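Blr3880 protein (PDB 2OOD) probably catalyses the zinc-dependent hydrolytic deamination of guanine to xanthine and ammonia, the opening step of guanine breakdown. Local coordinates at residues C295-L300 against I336-D341; W420-I425 against F442-V447; V6-T11 against M38-G43. All coordinates share one frame; numbering follows the deposited sequence.

Contact 1: C295-L300 against I336-D341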
ATOM      1  N   CYS A 295       3.589  13.268   0.215  1.00 29.06           N
ATOM      2  CA  CYS A 295       3.058  12.262   1.130  1.00 30.59           C
ATOM      3  C   CYS A 295       2.019  11.384   0.444  1.00 29.75           C
ATOM      4  O   CYS A 295       0.829  11.508   0.701  1.00 30.04           O
ATOM      5  CB  CYS A 295       2.418  12.954   2.335  1.00 30.43           C
ATOM      6  SG  CYS A 295       3.486  14.153   3.149  1.00 31.03           S
ATOM      7  N   PRO A 296       2.465  10.460  -0.414  1.00 30.10           N
ATOM      8  CA  PRO A 296       1.593   9.551  -1.158  1.00 29.89           C
ATOM      9  C   PRO A 296       0.597   8.700  -0.380  1.00 30.46           C
ATOM     10  O   PRO A 296      -0.551   8.582  -0.796  1.00 31.67           O
ATOM     11  CB  PRO A 296       2.580   8.715  -1.964  1.00 30.68           C
ATOM     12  CG  PRO A 296       3.774   8.688  -1.102  1.00 31.29           C
ATOM     13  CD  PRO A 296       3.877  10.102  -0.620  1.00 30.84           C
ATOM     14  N   CYS A 297       1.011   8.107   0.734  1.00 29.43           N
ATOM     15  CA  CYS A 297       0.097   7.274   1.517  1.00 29.71           C
ATOM     16  C   CYS A 297      -1.110   8.062   1.984  1.00 29.26           C
ATOM     17  O   CYS A 297      -2.235   7.571   1.956  1.00 30.04           O
ATOM     18  CB  CYS A 297       0.798   6.691   2.738  1.00 29.18           C
ATOM     19  SG  CYS A 297       2.025   5.455   2.366  1.00 34.46           S
ATOM     20  N   SER A 298      -0.855   9.288   2.426  1.00 28.85           N
ATOM     21  CA  SER A 298      -1.894  10.180   2.908  1.00 29.19           C
ATOM     22  C   SER A 298      -2.765  10.647   1.741  1.00 30.58           C
ATOM     23  O   SER A 298      -3.993  10.598   1.811  1.00 29.94           O
ATOM     24  CB  SER A 298      -1.247  11.377   3.603  1.00 27.27           C
ATOM     25  OG  SER A 298      -2.218  12.307   4.025  1.00 27.65           O
ATOM     26  N   ASN A 299      -2.118  11.087   0.666  1.00 30.73           N
ATOM     27  CA  ASN A 299      -2.823  11.561  -0.512  1.00 31.24           C
ATOM     28  C   ASN A 299      -3.839  10.546  -1.001  1.00 34.14           C
ATOM     29  O   ASN A 299      -4.947  10.919  -1.383  1.00 35.58           O
ATOM     30  CB  ASN A 299      -1.839  11.882  -1.635  1.00 29.93           C
ATOM     31  CG  ASN A 299      -0.967  13.070  -1.312  1.00 29.20           C
ATOM     32  OD1 ASN A 299      -1.283  13.855  -0.422  1.00 27.53           O
ATOM     33  ND2 ASN A 299       0.127  13.219  -2.040  1.00 25.79           N
ATOM     34  N   LEU A 300      -3.467   9.266  -0.979  1.00 34.92           N
ATOM     35  CA  LEU A 300      -4.360   8.191  -1.417  1.00 33.67           C
ATOM     36  C   LEU A 300      -5.401   7.825  -0.356  1.00 34.02           C
ATOM     37  O   LEU A 300      -6.563   7.617  -0.668  1.00 35.12           O
ATOM     38  CB  LEU A 300      -3.553   6.940  -1.798  1.00 32.10           C
ATOM     39  CG  LEU A 300      -2.553   7.058  -2.957  1.00 30.64           C
ATOM     40  CD1 LEU A 300      -1.817   5.750  -3.147  1.00 27.48           C
ATOM     41  CD2 LEU A 300      -3.284   7.442  -4.227  1.00 30.25           C
ATOM     42  N   ILE A 336       9.501   3.051   3.895  1.00 33.71           N
ATOM     43  CA  ILE A 336       9.524   1.977   2.919  1.00 32.83           C
ATOM     44  C   ILE A 336       8.108   1.817   2.372  1.00 33.44           C
ATOM     45  O   ILE A 336       7.920   1.585   1.180  1.00 32.59           O
ATOM     46  CB  ILE A 336       9.987   0.660   3.567  1.00 32.81           C
ATOM     47  CG1 ILE A 336      11.429   0.804   4.035  1.00 33.46           C
ATOM     48  CG2 ILE A 336       9.886  -0.486   2.585  1.00 31.15           C
ATOM     49  CD1 ILE A 336      11.926  -0.401   4.766  1.00 34.40           C
ATOM     50  N   SER A 337       7.115   1.951   3.248  1.00 33.63           N
ATOM     51  CA  SER A 337       5.716   1.838   2.853  1.00 33.26           C
ATOM     52  C   SER A 337       5.325   3.060   2.043  1.00 33.30           C
ATOM     53  O   SER A 337       4.477   2.980   1.156  1.00 34.61           O
ATOM     54  CB  SER A 337       4.817   1.742   4.081  1.00 34.28           C
ATOM     55  OG  SER A 337       5.052   0.543   4.795  1.00 37.29           O
ATOM     56  N   VAL A 338       5.940   4.193   2.362  1.00 33.27           N
ATOM     57  CA  VAL A 338       5.679   5.439   1.655  1.00 33.41           C
ATOM     58  C   VAL A 338       6.170   5.315   0.216  1.00 34.21           C
ATOM     59  O   VAL A 338       5.513   5.795  -0.708  1.00 33.68           O
ATOM     60  CB  VAL A 338       6.399   6.636   2.325  1.00 32.73           C
ATOM     61  CG1 VAL A 338       6.368   7.846   1.410  1.00 32.10           C
ATOM     62  CG2 VAL A 338       5.735   6.965   3.647  1.00 32.82           C
ATOM     63  N   LEU A 339       7.322   4.666   0.032  1.00 32.70           N
ATOM     64  CA  LEU A 339       7.892   4.479  -1.299  1.00 32.92           C
ATOM     65  C   LEU A 339       7.013   3.573  -2.148  1.00 32.81           C
ATOM     66  O   LEU A 339       6.953   3.731  -3.367  1.00 33.01           O
ATOM     67  CB  LEU A 339       9.316   3.909  -1.209  1.00 32.52           C
ATOM     68  CG  LEU A 339      10.389   4.902  -0.732  1.00 33.11           C
ATOM     69  CD1 LEU A 339      11.710   4.188  -0.489  1.00 31.38           C
ATOM     70  CD2 LEU A 339      10.549   6.010  -1.762  1.00 31.70           C
ATOM     71  N   ASP A 340       6.328   2.630  -1.505  1.00 32.81           N
ATOM     72  CA  ASP A 340       5.433   1.716  -2.209  1.00 32.55           C
ATOM     73  C   ASP A 340       4.320   2.520  -2.886  1.00 33.76           C
ATOM     74  O   ASP A 340       4.070   2.366  -4.078  1.00 32.78           O
ATOM     75  CB  ASP A 340       4.837   0.699  -1.228  1.00 31.59           C
ATOM     76  CG  ASP A 340       3.645  -0.048  -1.805  1.00 32.71           C
ATOM     77  OD1 ASP A 340       3.701  -0.458  -2.977  1.00 32.65           O
ATOM     78  OD2 ASP A 340       2.649  -0.240  -1.083  1.00 33.66           O
ATOM     79  N   ASP A 341       3.657   3.384  -2.123  1.00 33.58           N
ATOM     80  CA  ASP A 341       2.591   4.206  -2.674  1.00 34.20           C
ATOM     81  C   ASP A 341       3.158   5.311  -3.558  1.00 34.49           C
ATOM     82  O   ASP A 341       2.496   5.747  -4.496  1.00 35.43           O
ATOM     83  CB  ASP A 341       1.743   4.824  -1.560  1.00 35.19           C
ATOM     84  CG  ASP A 341       0.761   3.836  -0.950  1.00 37.47           C
ATOM     85  OD1 ASP A 341       0.667   2.685  -1.437  1.00 37.81           O
ATOM     86  OD2 ASP A 341       0.072   4.217   0.020  1.00 37.27           O
TER

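Contact 2: W420-I425 against F442-V447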
ATOM      1  N   TRP A 420      12.283 -15.787  -2.409  1.00 37.95           N
ATOM      2  CA  TRP A 420      12.417 -16.559  -3.649  1.00 36.36           C
ATOM      3  C   TRP A 420      12.486 -15.571  -4.783  1.00 37.01           C
ATOM      4  O   TRP A 420      13.030 -15.855  -5.850  1.00 37.32           O
ATOM      5  CB  TRP A 420      11.251 -17.523  -3.863  1.00 36.37           C
ATOM      6  CG  TRP A 420      11.569 -18.514  -4.935  1.00 35.75           C
ATOM      7  CD1 TRP A 420      12.753 -19.160  -5.114  1.00 35.98           C
ATOM      8  CD2 TRP A 420      10.701 -18.976  -5.977  1.00 35.54           C
ATOM      9  NE1 TRP A 420      12.685 -19.992  -6.201  1.00 36.26           N
ATOM     10  CE2 TRP A 420      11.436 -19.900  -6.750  1.00 36.04           C
ATOM     11  CE3 TRP A 420       9.377 -18.703  -6.335  1.00 35.00           C
ATOM     12  CZ2 TRP A 420      10.888 -20.551  -7.858  1.00 34.99           C
ATOM     13  CZ3 TRP A 420       8.833 -19.357  -7.440  1.00 34.76           C
ATOM     14  CH2 TRP A 420       9.590 -20.267  -8.185  1.00 35.36           C
ATOM     15  N   HIS A 421      11.920 -14.396  -4.533  1.00 37.65           N
ATOM     16  CA  HIS A 421      11.914 -13.309  -5.499  1.00 36.75           C
ATOM     17  C   HIS A 421      13.294 -12.657  -5.553  1.00 37.10           C
ATOM     18  O   HIS A 421      13.847 -12.391  -6.625  1.00 36.88           O
ATOM     19  CB  HIS A 421      10.861 -12.270  -5.105  1.00 35.05           C
ATOM     20  CG  HIS A 421      10.954 -10.997  -5.887  1.00 35.70           C
ATOM     21  ND1 HIS A 421      11.276  -9.787  -5.306  1.00 35.52           N
ATOM     22  CD2 HIS A 421      10.815 -10.752  -7.211  1.00 34.49           C
ATOM     23  CE1 HIS A 421      11.333  -8.854  -6.239  1.00 34.86           C
ATOM     24  NE2 HIS A 421      11.057  -9.413  -7.403  1.00 35.27           N
ATOM     25  N   GLN A 422      13.840 -12.393  -4.373  1.00 38.26           N
ATOM     26  CA  GLN A 422      15.149 -11.774  -4.254  1.00 38.27           C
ATOM     27  C   GLN A 422      16.260 -12.703  -4.749  1.00 39.30           C
ATOM     28  O   GLN A 422      17.291 -12.233  -5.238  1.00 39.73           O
ATOM     29  CB  GLN A 422      15.401 -11.381  -2.794  1.00 36.27           C
ATOM     30  CG  GLN A 422      14.550 -10.220  -2.308  1.00 34.05           C
ATOM     31  CD  GLN A 422      15.120  -8.868  -2.699  1.00 34.26           C
ATOM     32  OE1 GLN A 422      15.650  -8.698  -3.796  1.00 35.54           O
ATOM     33  NE2 GLN A 422      15.001  -7.896  -1.807  1.00 32.62           N
ATOM     34  N   SER A 423      16.053 -14.015  -4.638  1.00 38.53           N
ATOM     35  CA  SER A 423      17.074 -14.975  -5.065  1.00 38.14           C
ATOM     36  C   SER A 423      17.290 -14.987  -6.575  1.00 40.03           C
ATOM     37  O   SER A 423      18.234 -15.606  -7.069  1.00 40.05           O
ATOM     38  CB  SER A 423      16.721 -16.393  -4.601  1.00 37.55           C
ATOM     39  OG  SER A 423      15.701 -16.966  -5.400  1.00 35.96           O
ATOM     40  N   LEU A 424      16.412 -14.309  -7.310  1.00 41.49           N
ATOM     41  CA  LEU A 424      16.532 -14.242  -8.766  1.00 39.85           C
ATOM     42  C   LEU A 424      17.753 -13.430  -9.167  1.00 40.17           C
ATOM     43  O   LEU A 424      18.182 -13.477 -10.316  1.00 41.19           O
ATOM     44  CB  LEU A 424      15.295 -13.596  -9.392  1.00 38.78           C
ATOM     45  CG  LEU A 424      14.156 -14.512  -9.834  1.00 39.19           C
ATOM     46  CD1 LEU A 424      13.030 -13.665 -10.404  1.00 37.63           C
ATOM     47  CD2 LEU A 424      14.657 -15.505 -10.879  1.00 38.58           C
ATOM     48  N   ILE A 425      18.315 -12.686  -8.224  1.00 39.86           N
ATOM     49  CA  ILE A 425      19.467 -11.854  -8.522  1.00 41.08           C
ATOM     50  C   ILE A 425      20.808 -12.589  -8.519  1.00 42.88           C
ATOM     51  O   ILE A 425      21.525 -12.618  -7.519  1.00 43.00           O
ATOM     52  CB  ILE A 425      19.510 -10.659  -7.561  1.00 40.58           C
ATOM     53  CG1 ILE A 425      18.257  -9.815  -7.784  1.00 39.08           C
ATOM     54  CG2 ILE A 425      20.763  -9.813  -7.799  1.00 40.33           C
ATOM     55  CD1 ILE A 425      18.326  -8.480  -7.149  1.00 40.22           C
ATOM     56  N   PHE A 442      14.702  -2.281  -4.607  1.00 32.60           N
ATOM     57  CA  PHE A 442      13.402  -2.065  -5.207  1.00 32.87           C
ATOM     58  C   PHE A 442      12.457  -3.144  -4.690  1.00 34.02           C
ATOM     59  O   PHE A 442      11.256  -2.923  -4.568  1.00 34.67           O
ATOM     60  CB  PHE A 442      13.460  -2.141  -6.733  1.00 32.09           C
ATOM     61  CG  PHE A 442      12.193  -1.677  -7.402  1.00 32.04           C
ATOM     62  CD1 PHE A 442      11.854  -0.320  -7.420  1.00 31.48           C
ATOM     63  CD2 PHE A 442      11.302  -2.588  -7.957  1.00 30.38           C
ATOM     64  CE1 PHE A 442      10.644   0.112  -7.980  1.00 29.55           C
ATOM     65  CE2 PHE A 442      10.090  -2.156  -8.518  1.00 28.50           C
ATOM     66  CZ  PHE A 442       9.769  -0.809  -8.523  1.00 28.74           C
ATOM     67  N   ALA A 443      12.999  -4.321  -4.398  1.00 33.43           N
ATOM     68  CA  ALA A 443      12.183  -5.404  -3.878  1.00 32.41           C
ATOM     69  C   ALA A 443      11.826  -5.097  -2.424  1.00 33.31           C
ATOM     70  O   ALA A 443      10.781  -5.517  -1.937  1.00 35.22           O
ATOM     71  CB  ALA A 443      12.931  -6.714  -3.973  1.00 32.72           C
ATOM     72  N   VAL A 444      12.698  -4.375  -1.724  1.00 32.45           N
ATOM     73  CA  VAL A 444      12.424  -4.005  -0.343  1.00 32.24           C
ATOM     74  C   VAL A 444      11.212  -3.083  -0.350  1.00 34.62           C
ATOM     75  O   VAL A 444      10.270  -3.273   0.416  1.00 34.05           O
ATOM     76  CB  VAL A 444      13.610  -3.262   0.289  1.00 30.66           C
ATOM     77  CG1 VAL A 444      13.161  -2.527   1.528  1.00 27.90           C
ATOM     78  CG2 VAL A 444      14.699  -4.246   0.644  1.00 28.03           C
HETATM   79  N   MSE A 445      11.251  -2.091  -1.240  1.00 36.67           N
HETATM   80  CA  MSE A 445      10.181  -1.106  -1.415  1.00 38.26           C
HETATM   81  C   MSE A 445       8.824  -1.705  -1.772  1.00 37.97           C
HETATM   82  O   MSE A 445       7.827  -1.469  -1.091  1.00 37.32           O
HETATM   83  CB  MSE A 445      10.516  -0.139  -2.552  1.00 41.24           C
HETATM   84  CG  MSE A 445      11.519   0.950  -2.286  1.00 47.31           C
HETATM   85 SE   MSE A 445      11.857   1.876  -3.993  1.00 50.23          SE
HETATM   86  CE  MSE A 445      13.002   3.323  -3.357  1.00 55.74           C
HETATM   87  N   MSE A 446       8.800  -2.466  -2.865  1.00 36.41           N
HETATM   88  CA  MSE A 446       7.567  -3.039  -3.392  1.00 35.81           C
HETATM   89  C   MSE A 446       7.098  -4.403  -2.895  1.00 36.24           C
HETATM   90  O   MSE A 446       5.895  -4.637  -2.813  1.00 36.08           O
HETATM   91  CB  MSE A 446       7.647  -3.084  -4.920  1.00 37.21           C
HETATM   92  CG  MSE A 446       8.193  -1.824  -5.568  1.00 40.91           C
HETATM   93 SE   MSE A 446       7.254  -0.182  -5.066  1.00 49.02          SE
HETATM   94  CE  MSE A 446       5.451  -0.661  -5.659  1.00 44.89           C
ATOM     95  N   VAL A 447       8.015  -5.313  -2.581  1.00 34.29           N
ATOM     96  CA  VAL A 447       7.593  -6.630  -2.116  1.00 32.89           C
ATOM     97  C   VAL A 447       7.648  -6.784  -0.603  1.00 32.69           C
ATOM     98  O   VAL A 447       6.946  -7.624  -0.040  1.00 32.73           O
ATOM     99  CB  VAL A 447       8.425  -7.749  -2.762  1.00 31.83           C
ATOM    100  CG1 VAL A 447       7.830  -9.094  -2.426  1.00 30.56           C
ATOM    101  CG2 VAL A 447       8.463  -7.560  -4.255  1.00 31.33           C
TER

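Contact 3: V6-T11 against M38-G43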
ATOM      1  N   VAL A   6      34.014   3.585  17.119  1.00 42.27           N
ATOM      2  CA  VAL A   6      33.668   2.265  16.627  1.00 43.08           C
ATOM      3  C   VAL A   6      33.610   2.232  15.102  1.00 43.33           C
ATOM      4  O   VAL A   6      33.396   3.261  14.455  1.00 43.54           O
ATOM      5  CB  VAL A   6      32.315   1.812  17.218  1.00 43.15           C
ATOM      6  CG1 VAL A   6      31.211   2.777  16.786  1.00 42.23           C
ATOM      7  CG2 VAL A   6      32.014   0.373  16.786  1.00 43.80           C
ATOM      8  N   GLY A   7      33.806   1.047  14.534  1.00 41.89           N
ATOM      9  CA  GLY A   7      33.787   0.913  13.093  1.00 42.57           C
ATOM     10  C   GLY A   7      32.770  -0.105  12.616  1.00 43.90           C
ATOM     11  O   GLY A   7      32.800  -1.271  13.023  1.00 43.79           O
ATOM     12  N   ILE A   8      31.867   0.331  11.743  1.00 42.91           N
ATOM     13  CA  ILE A   8      30.838  -0.555  11.226  1.00 41.74           C
ATOM     14  C   ILE A   8      31.257  -1.162   9.898  1.00 41.50           C
ATOM     15  O   ILE A   8      31.692  -0.456   8.984  1.00 42.06           O
ATOM     16  CB  ILE A   8      29.493   0.187  11.049  1.00 41.03           C
ATOM     17  CG1 ILE A   8      28.914   0.557  12.418  1.00 40.62           C
ATOM     18  CG2 ILE A   8      28.502  -0.697  10.313  1.00 41.14           C
ATOM     19  CD1 ILE A   8      29.684   1.617  13.146  1.00 40.77           C
ATOM     20  N   ARG A   9      31.122  -2.477   9.797  1.00 41.00           N
ATOM     21  CA  ARG A   9      31.494  -3.183   8.587  1.00 40.76           C
ATOM     22  C   ARG A   9      30.326  -3.937   7.970  1.00 41.81           C
ATOM     23  O   ARG A   9      29.479  -4.477   8.685  1.00 41.50           O
ATOM     24  CB  ARG A   9      32.613  -4.173   8.889  1.00 40.09           C
ATOM     25  CG  ARG A   9      32.994  -5.021   7.706  1.00 39.94           C
ATOM     26  CD  ARG A   9      34.010  -6.067   8.086  1.00 40.80           C
ATOM     27  NE  ARG A   9      34.450  -6.820   6.920  1.00 42.68           N
ATOM     28  CZ  ARG A   9      35.519  -7.606   6.899  1.00 43.16           C
ATOM     29  NH1 ARG A   9      36.260  -7.743   7.986  1.00 43.83           N
ATOM     30  NH2 ARG A   9      35.853  -8.244   5.787  1.00 43.59           N
ATOM     31  N   GLY A  10      30.303  -3.980   6.639  1.00 41.84           N
ATOM     32  CA  GLY A  10      29.253  -4.682   5.924  1.00 41.20           C
ATOM     33  C   GLY A  10      29.000  -4.067   4.560  1.00 41.71           C
ATOM     34  O   GLY A  10      29.775  -3.225   4.094  1.00 41.30           O
ATOM     35  N   THR A  11      27.917  -4.496   3.914  1.00 41.32           N
ATOM     36  CA  THR A  11      27.532  -3.972   2.603  1.00 40.29           C
ATOM     37  C   THR A  11      26.831  -2.605   2.740  1.00 39.99           C
ATOM     38  O   THR A  11      25.788  -2.489   3.393  1.00 39.96           O
ATOM     39  CB  THR A  11      26.581  -4.941   1.893  1.00 40.20           C
ATOM     40  OG1 THR A  11      27.194  -6.232   1.809  1.00 40.47           O
ATOM     41  CG2 THR A  11      26.262  -4.442   0.494  1.00 41.08           C
HETATM   42  N   MSE A  38      32.988   1.798   8.065  1.00 44.49           N
HETATM   43  CA  MSE A  38      32.693   3.166   8.442  1.00 45.42           C
HETATM   44  C   MSE A  38      33.217   3.361   9.861  1.00 45.28           C
HETATM   45  O   MSE A  38      32.852   2.621  10.774  1.00 44.80           O
HETATM   46  CB  MSE A  38      31.182   3.402   8.383  1.00 49.98           C
HETATM   47  CG  MSE A  38      30.741   4.814   8.716  1.00 57.19           C
HETATM   48 SE   MSE A  38      28.782   5.013   8.470  1.00 68.07          SE
HETATM   49  CE  MSE A  38      28.162   4.671  10.313  1.00 67.15           C
ATOM     50  N   VAL A  39      34.087   4.350  10.032  1.00 43.61           N
ATOM     51  CA  VAL A  39      34.681   4.645  11.325  1.00 41.40           C
ATOM     52  C   VAL A  39      33.983   5.850  11.940  1.00 42.20           C
ATOM     53  O   VAL A  39      34.147   6.980  11.472  1.00 42.83           O
ATOM     54  CB  VAL A  39      36.194   4.943  11.174  1.00 40.03           C
ATOM     55  CG1 VAL A  39      36.781   5.359  12.498  1.00 37.87           C
ATOM     56  CG2 VAL A  39      36.911   3.714  10.639  1.00 37.52           C
ATOM     57  N   VAL A  40      33.205   5.609  12.991  1.00 42.06           N
ATOM     58  CA  VAL A  40      32.465   6.677  13.658  1.00 40.83           C
ATOM     59  C   VAL A  40      33.058   6.980  15.034  1.00 42.22           C
ATOM     60  O   VAL A  40      33.241   6.073  15.845  1.00 42.83           O
ATOM     61  CB  VAL A  40      30.986   6.277  13.854  1.00 38.65           C
ATOM     62  CG1 VAL A  40      30.154   7.498  14.172  1.00 36.83           C
ATOM     63  CG2 VAL A  40      30.476   5.577  12.630  1.00 36.97           C
ATOM     64  N   THR A  41      33.351   8.249  15.296  1.00 42.56           N
ATOM     65  CA  THR A  41      33.905   8.654  16.586  1.00 44.21           C
ATOM     66  C   THR A  41      32.938   9.598  17.286  1.00 45.31           C
ATOM     67  O   THR A  41      32.715  10.725  16.830  1.00 44.45           O
ATOM     68  CB  THR A  41      35.263   9.377  16.429  1.00 44.77           C
ATOM     69  OG1 THR A  41      36.254   8.440  15.982  1.00 45.09           O
ATOM     70  CG2 THR A  41      35.703   9.979  17.757  1.00 44.75           C
ATOM     71  N   ASP A  42      32.374   9.135  18.399  1.00 45.50           N
ATOM     72  CA  ASP A  42      31.413   9.928  19.156  1.00 46.72           C
ATOM     73  C   ASP A  42      30.201  10.242  18.282  1.00 46.87           C
ATOM     74  O   ASP A  42      29.670  11.352  18.315  1.00 47.34           O
ATOM     75  CB  ASP A  42      32.062  11.226  19.661  1.00 47.25           C
ATOM     76  CG  ASP A  42      33.000  10.989  20.844  1.00 47.58           C
ATOM     77  OD1 ASP A  42      33.318   9.805  21.114  1.00 46.92           O
ATOM     78  OD2 ASP A  42      33.419  11.977  21.497  1.00 46.66           O
ATOM     79  N   GLY A  43      29.786   9.255  17.489  1.00 47.34           N
ATOM     80  CA  GLY A  43      28.628   9.412  16.626  1.00 45.94           C
ATOM     81  C   GLY A  43      28.820  10.230  15.361  1.00 45.35           C
ATOM     82  O   GLY A  43      27.840  10.676  14.761  1.00 45.98           O
TER

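Contact 1: C295-L300 against I336-D341
Pro296 and Asp341 mark the closest backbone approach of two helices, their CA atoms 5.6 Å apart. The axes of 296-300 and 336-341 come within 8.8 Å, and their N-to-C directions differ by 56°. Cys295 is the N-cap of the first, placing Pro296 and Cys297 at its start.

The proline ring fits against the flank of the longer helix. Its CG lies 3.7 Å from Val338 CG1, and the two side chains cross at about a right angle; Val338 holds CG1 anti to its backbone N (chi1 167°), on the branch that reaches the ring. Pro296 CB meets the start of the Asp341 side chain, 4.0 Å from its CB. Next to the proline, Cys297 points SG at the backbone of the second helix, 3.7 Å from Val338 CA.

In this amidohydrolase-type barrel, the short helix directly follows barrel strand 291-294 and the long one comes after strand 320-323. Ser298, on the short helix, hydrogen-bonds through OG to the zinc ligand Asp326, and the Cys297 side chain lies about 11 Å from the zinc ion.

The carboxylate of Asp341 enters between the sulfur and Leu300, whose CD1 lies 3.9 Å from Asp341 CG. Its OD2 is paired in a salt bridge with Lys344 of the second subunit, which makes this buried junction part of the dimer interface. An alanine at Asp341 would probably cost that lysine one of its carboxylate partners and open a gap beside Leu300 CD1 and Cys297 SG. Asp341 also packs on Asp341 of the second subunit, and the nearby lysines would probably offset the charge of the two close carboxylates.

Contact 2: W420-I425 against F442-V447
Gln422 NE2, which lies 3.2 Å from Ala443 CB, is gripped by two backbone carbonyls: it hydrogen-bonds to Pro411 O and to Met440 O. One amide group thus ties the short helix 418-422 both to the chain just beyond strand 406-409 and to the body of helix 434-447. The bend of the glutamine chain makes this possible. CG stands anti to the carbonyl carbon, and chi2 of -82° folds CD back, so that a side chain leaving its own helix obliquely still brings its end to the other one. CD, at 3.3 Å, and OE1, at 3.4 Å, are nearly as close to Ala443 CB as the nitrogen is, which places the methyl to one side of the amide plane.

The methyl of Ala443 meets both this amide and the imidazole of His421, which leans on it and on Val447 one turn further along. In His421, CG is anti to the backbone N (chi1 169°), which sets it on the side of helix 434-447. The nearest CA pair, Gln422 and Ala443, is 7.0 Å apart, and across that distance polar-ended side chains of the first segment rest on methyl groups of the second.

A type I turn runs from Gln422 to Ile425. Ser423 OG donates to Trp420 O over 2.9 Å, from a position 46° out of the carbonyl plane. Arg86 of the second subunit bonds to both of those oxygens and makes a cation-pi contact with the Trp420 ring.

Helix 434-447 is therefore flanked by helix 418-422 on the side of Ala443 and Val447, while Val444, Met445 and Met446 pack on helix 335-352, and Phe442 meets Tyr343 of that helix edge-to-face.

Contact 3: V6-T11 against M38-G43
Ile8 and Val40 reach across neighbouring strands on the same face of their sheet, crossing obliquely, with Ile8 CD1 4.1 Å from Val40 CG2. Chi2 of 69° turns that CD1 off the straight line of its chain, and the methyl lies almost as near to Met38, 4.4 Å from CE. The selenomethionine Met38 runs extended from its backbone, with CG anti to the N, until chi3 of 94° bends CE round. Val6 belongs to this face too, its CG1 resting 4.0 Å from Val40 O.

On the other face the partners are Gly7 and Val39, a non-hydrogen-bonded pair whose CA atoms are 4.2 Å apart. Gly7 CA makes a CA-H...O contact of 3.0 Å with Met38 O.

Between the faces the antiparallel backbones are joined by paired bonds at Val6 with Val40 and at Ile8 with Met38, the latter 2.7 Å from Ile8 N to Met38 O and 2.8 Å from Met38 N to Ile8 O. Strand 5-9 pairs on its far edge with strand 62-67, and strand 36-41 with 45-48, so these two are the inner strands of a four-stranded sheet in the small beta-rich part of the enzyme. At Gly10 the chain turns a corner and leaves this sheet for strand 11-15.

Phe406 touches both Ile8 and Met38, and Ala404 touches Met38 and Val40. Four main-chain bonds between the strands, with aliphatic branches pressed under neighbouring apolar groups, imply a contact held by backbone pairing and hydrophobic burial, with no charged group taking part.

Along the chain the three contacts follow in series: contact 3 closes first, then contact 1, then contact 2. Contacts 1 and 2, their centres 19 Å apart, are neighbours through helices 335-352 and 434-447, which pack directly on each other where Leu339 meets Met445 and Ile336 meets Val444. Both also touch the second subunit, so both lie at the dimer interface, contact 1 also near the zinc site. Contact 3 stands apart in the small sheet, its centre about 31 Å from that of contact 1 and about 27 Å from that of contact 2, and touches neither. The small sheet is thus built by contacts of its own, while Phe406 of strand 406-409 packs against it.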